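PDB 2W9X: putative acetyl xylan esterase from Cellvibrio japonicus, which removes acetyl groups from plant cell wall polysaccharides, deacetylating glucomannan and xylan with a large preference for glucomannan. Local coordinates for residues L344-N347 / L348-H352. Numbering follows the deposited sequence.
Sequences LLAN and LLITH
The peptide carbonyl of Asn347 takes two hydrogen bonds from Thr351, tilted to opposite sides of its plane. The hydroxyl OG1 of Thr351 comes to Asn347 O from one side, at 2.8 Å. The amide N of Thr351 comes from the other, and its hydrogen bond to Asn347 O is 3.1 Å long. OG1 sits beside its own backbone N, anti to the carbonyl carbon (chi1 -51°), which turns it back along the helix to this oxygen. The carbonyl of Ala346 is met differently. Ile350 N lies nearly in line with its C=O bond and gives a straight hydrogen bond to Ala346 O of 2.7 Å. CG1 of Ile350 is pressed to 3.1 Å from Ala346 O. The turn is completed by Leu348 N to Leu344 O and Leu349 N to Leu345 O. Among the side chains, a methyl of Leu345 touches a methyl of Leu348, CD2 to CD2 at 4.1 Å, and the two side chains meet at a slant. Both leucines also touch Phe325 of strand 320-325. Leu349 packs on Ile323 of that strand, while Ala346 and Ile350 face helix 180-187. Helix 339-354 thus packs against the parallel sheet at strands 288-294 and 320-325 and beside helix 180-187, within the SGNH-type esterase domain. The Thr351 hydroxyl uses its proton inside its own helix, at an exposed position.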
ATOM      1  N   LEU B 344     -16.651   0.980 -11.395  1.00 29.91           N
ATOM      2  CA  LEU B 344     -15.829  -0.136 -10.904  1.00 29.88           C
ATOM      3  C   LEU B 344     -14.581   0.343 -10.149  1.00 29.38           C
ATOM      4  O   LEU B 344     -14.226  -0.203  -9.087  1.00 29.23           O
ATOM      5  CB  LEU B 344     -15.438  -1.085 -12.050  1.00 30.84           C
ATOM      6  CG  LEU B 344     -16.632  -1.692 -12.796  1.00 34.88           C
ATOM      7  CD1 LEU B 344     -16.163  -2.534 -13.996  1.00 39.60           C
ATOM      8  CD2 LEU B 344     -17.572  -2.514 -11.838  1.00 37.13           C
ATOM      9  N   LEU B 345     -13.918   1.355 -10.697  1.00 27.82           N
ATOM     10  CA  LEU B 345     -12.716   1.924 -10.052  1.00 27.62           C
ATOM     11  C   LEU B 345     -13.078   2.615  -8.750  1.00 27.98           C
ATOM     12  O   LEU B 345     -12.345   2.522  -7.779  1.00 27.71           O
ATOM     13  CB  LEU B 345     -12.013   2.898 -10.982  1.00 26.68           C
ATOM     14  CG  LEU B 345     -11.423   2.219 -12.233  1.00 26.62           C
ATOM     15  CD1 LEU B 345     -11.049   3.264 -13.287  1.00 23.40           C
ATOM     16  CD2 LEU B 345     -10.219   1.362 -11.858  1.00 25.42           C
ATOM     17  N   ALA B 346     -14.239   3.264  -8.725  1.00 28.85           N
ATOM     18  CA  ALA B 346     -14.744   3.889  -7.500  1.00 29.79           C
ATOM     19  C   ALA B 346     -14.954   2.844  -6.417  1.00 30.77           C
ATOM     20  O   ALA B 346     -14.506   3.020  -5.281  1.00 31.42           O
ATOM     21  CB  ALA B 346     -16.026   4.653  -7.785  1.00 29.35           C
ATOM     22  N   ASN B 347     -15.603   1.733  -6.777  1.00 31.78           N
ATOM     23  CA  ASN B 347     -15.860   0.649  -5.819  1.00 32.18           C
ATOM     24  C   ASN B 347     -14.571   0.095  -5.270  1.00 32.12           C
ATOM     25  O   ASN B 347     -14.484  -0.219  -4.086  1.00 32.53           O
ATOM     26  CB  ASN B 347     -16.700  -0.482  -6.448  1.00 32.67           C
ATOM     27  CG  ASN B 347     -18.059  -0.013  -6.923  1.00 34.30           C
ATOM     28  OD1 ASN B 347     -18.560   1.027  -6.487  1.00 37.78           O
ATOM     29  ND2 ASN B 347     -18.663  -0.774  -7.833  1.00 34.64           N
ATOM     30  N   LEU B 348     -13.566  -0.021  -6.133  1.00 32.31           N
ATOM     31  CA  LEU B 348     -12.231  -0.465  -5.724  1.00 32.82           C
ATOM     32  C   LEU B 348     -11.641   0.454  -4.645  1.00 32.37           C
ATOM     33  O   LEU B 348     -11.139   0.000  -3.608  1.00 32.08           O
ATOM     34  CB  LEU B 348     -11.315  -0.438  -6.950  1.00 33.54           C
ATOM     35  CG  LEU B 348     -10.279  -1.492  -7.302  1.00 35.02           C
ATOM     36  CD1 LEU B 348     -10.905  -2.889  -7.281  1.00 38.60           C
ATOM     37  CD2 LEU B 348      -9.758  -1.165  -8.690  1.00 34.28           C
ATOM     38  N   LEU B 349     -11.690   1.752  -4.925  1.00 32.07           N
ATOM     39  CA  LEU B 349     -11.186   2.788  -4.021  1.00 31.90           C
ATOM     40  C   LEU B 349     -11.989   2.869  -2.715  1.00 32.37           C
ATOM     41  O   LEU B 349     -11.416   2.939  -1.621  1.00 32.29           O
ATOM     42  CB  LEU B 349     -11.206   4.132  -4.752  1.00 31.52           C
ATOM     43  CG  LEU B 349     -10.089   4.401  -5.766  1.00 30.50           C
ATOM     44  CD1 LEU B 349     -10.424   5.632  -6.561  1.00 29.64           C
ATOM     45  CD2 LEU B 349      -8.759   4.592  -5.041  1.00 33.11           C
ATOM     46  N   ILE B 350     -13.318   2.855  -2.838  1.00 32.81           N
ATOM     47  CA  ILE B 350     -14.205   2.883  -1.665  1.00 33.31           C
ATOM     48  C   ILE B 350     -13.911   1.749  -0.676  1.00 33.92           C
ATOM     49  O   ILE B 350     -13.732   1.992   0.528  1.00 34.38           O
ATOM     50  CB  ILE B 350     -15.692   2.880  -2.085  1.00 33.66           C
ATOM     51  CG1 ILE B 350     -16.033   4.187  -2.797  1.00 32.45           C
ATOM     52  CG2 ILE B 350     -16.622   2.585  -0.862  1.00 34.70           C
ATOM     53  CD1 ILE B 350     -17.276   4.137  -3.708  1.00 33.27           C
ATOM     54  N   THR B 351     -13.839   0.523  -1.188  1.00 34.40           N
ATOM     55  CA  THR B 351     -13.508  -0.653  -0.392  1.00 35.04           C
ATOM     56  C   THR B 351     -12.125  -0.539   0.253  1.00 35.07           C
ATOM     57  O   THR B 351     -11.948  -0.887   1.423  1.00 35.00           O
ATOM     58  CB  THR B 351     -13.585  -1.940  -1.261  1.00 35.53           C
ATOM     59  OG1 THR B 351     -14.850  -1.970  -1.937  1.00 36.66           O
ATOM     60  CG2 THR B 351     -13.435  -3.203  -0.419  1.00 36.60           C
ATOM     61  N   HIS B 352     -11.148  -0.063  -0.521  1.00 34.83           N
ATOM     62  CA  HIS B 352      -9.791   0.149  -0.023  1.00 34.76           C
ATOM     63  C   HIS B 352      -9.829   1.130   1.148  1.00 35.01           C
ATOM     64  O   HIS B 352      -9.280   0.849   2.206  1.00 35.17           O
ATOM     65  CB  HIS B 352      -8.882   0.678  -1.141  1.00 34.66           C
ATOM     66  CG  HIS B 352      -7.452   0.838  -0.731  1.00 34.35           C
ATOM     67  ND1 HIS B 352      -6.544  -0.198  -0.782  1.00 34.07           N
ATOM     68  CD2 HIS B 352      -6.775   1.908  -0.254  1.00 35.80           C
ATOM     69  CE1 HIS B 352      -5.369   0.225  -0.354  1.00 34.92           C
ATOM     70  NE2 HIS B 352      -5.481   1.500  -0.027  1.00 36.30           N
TER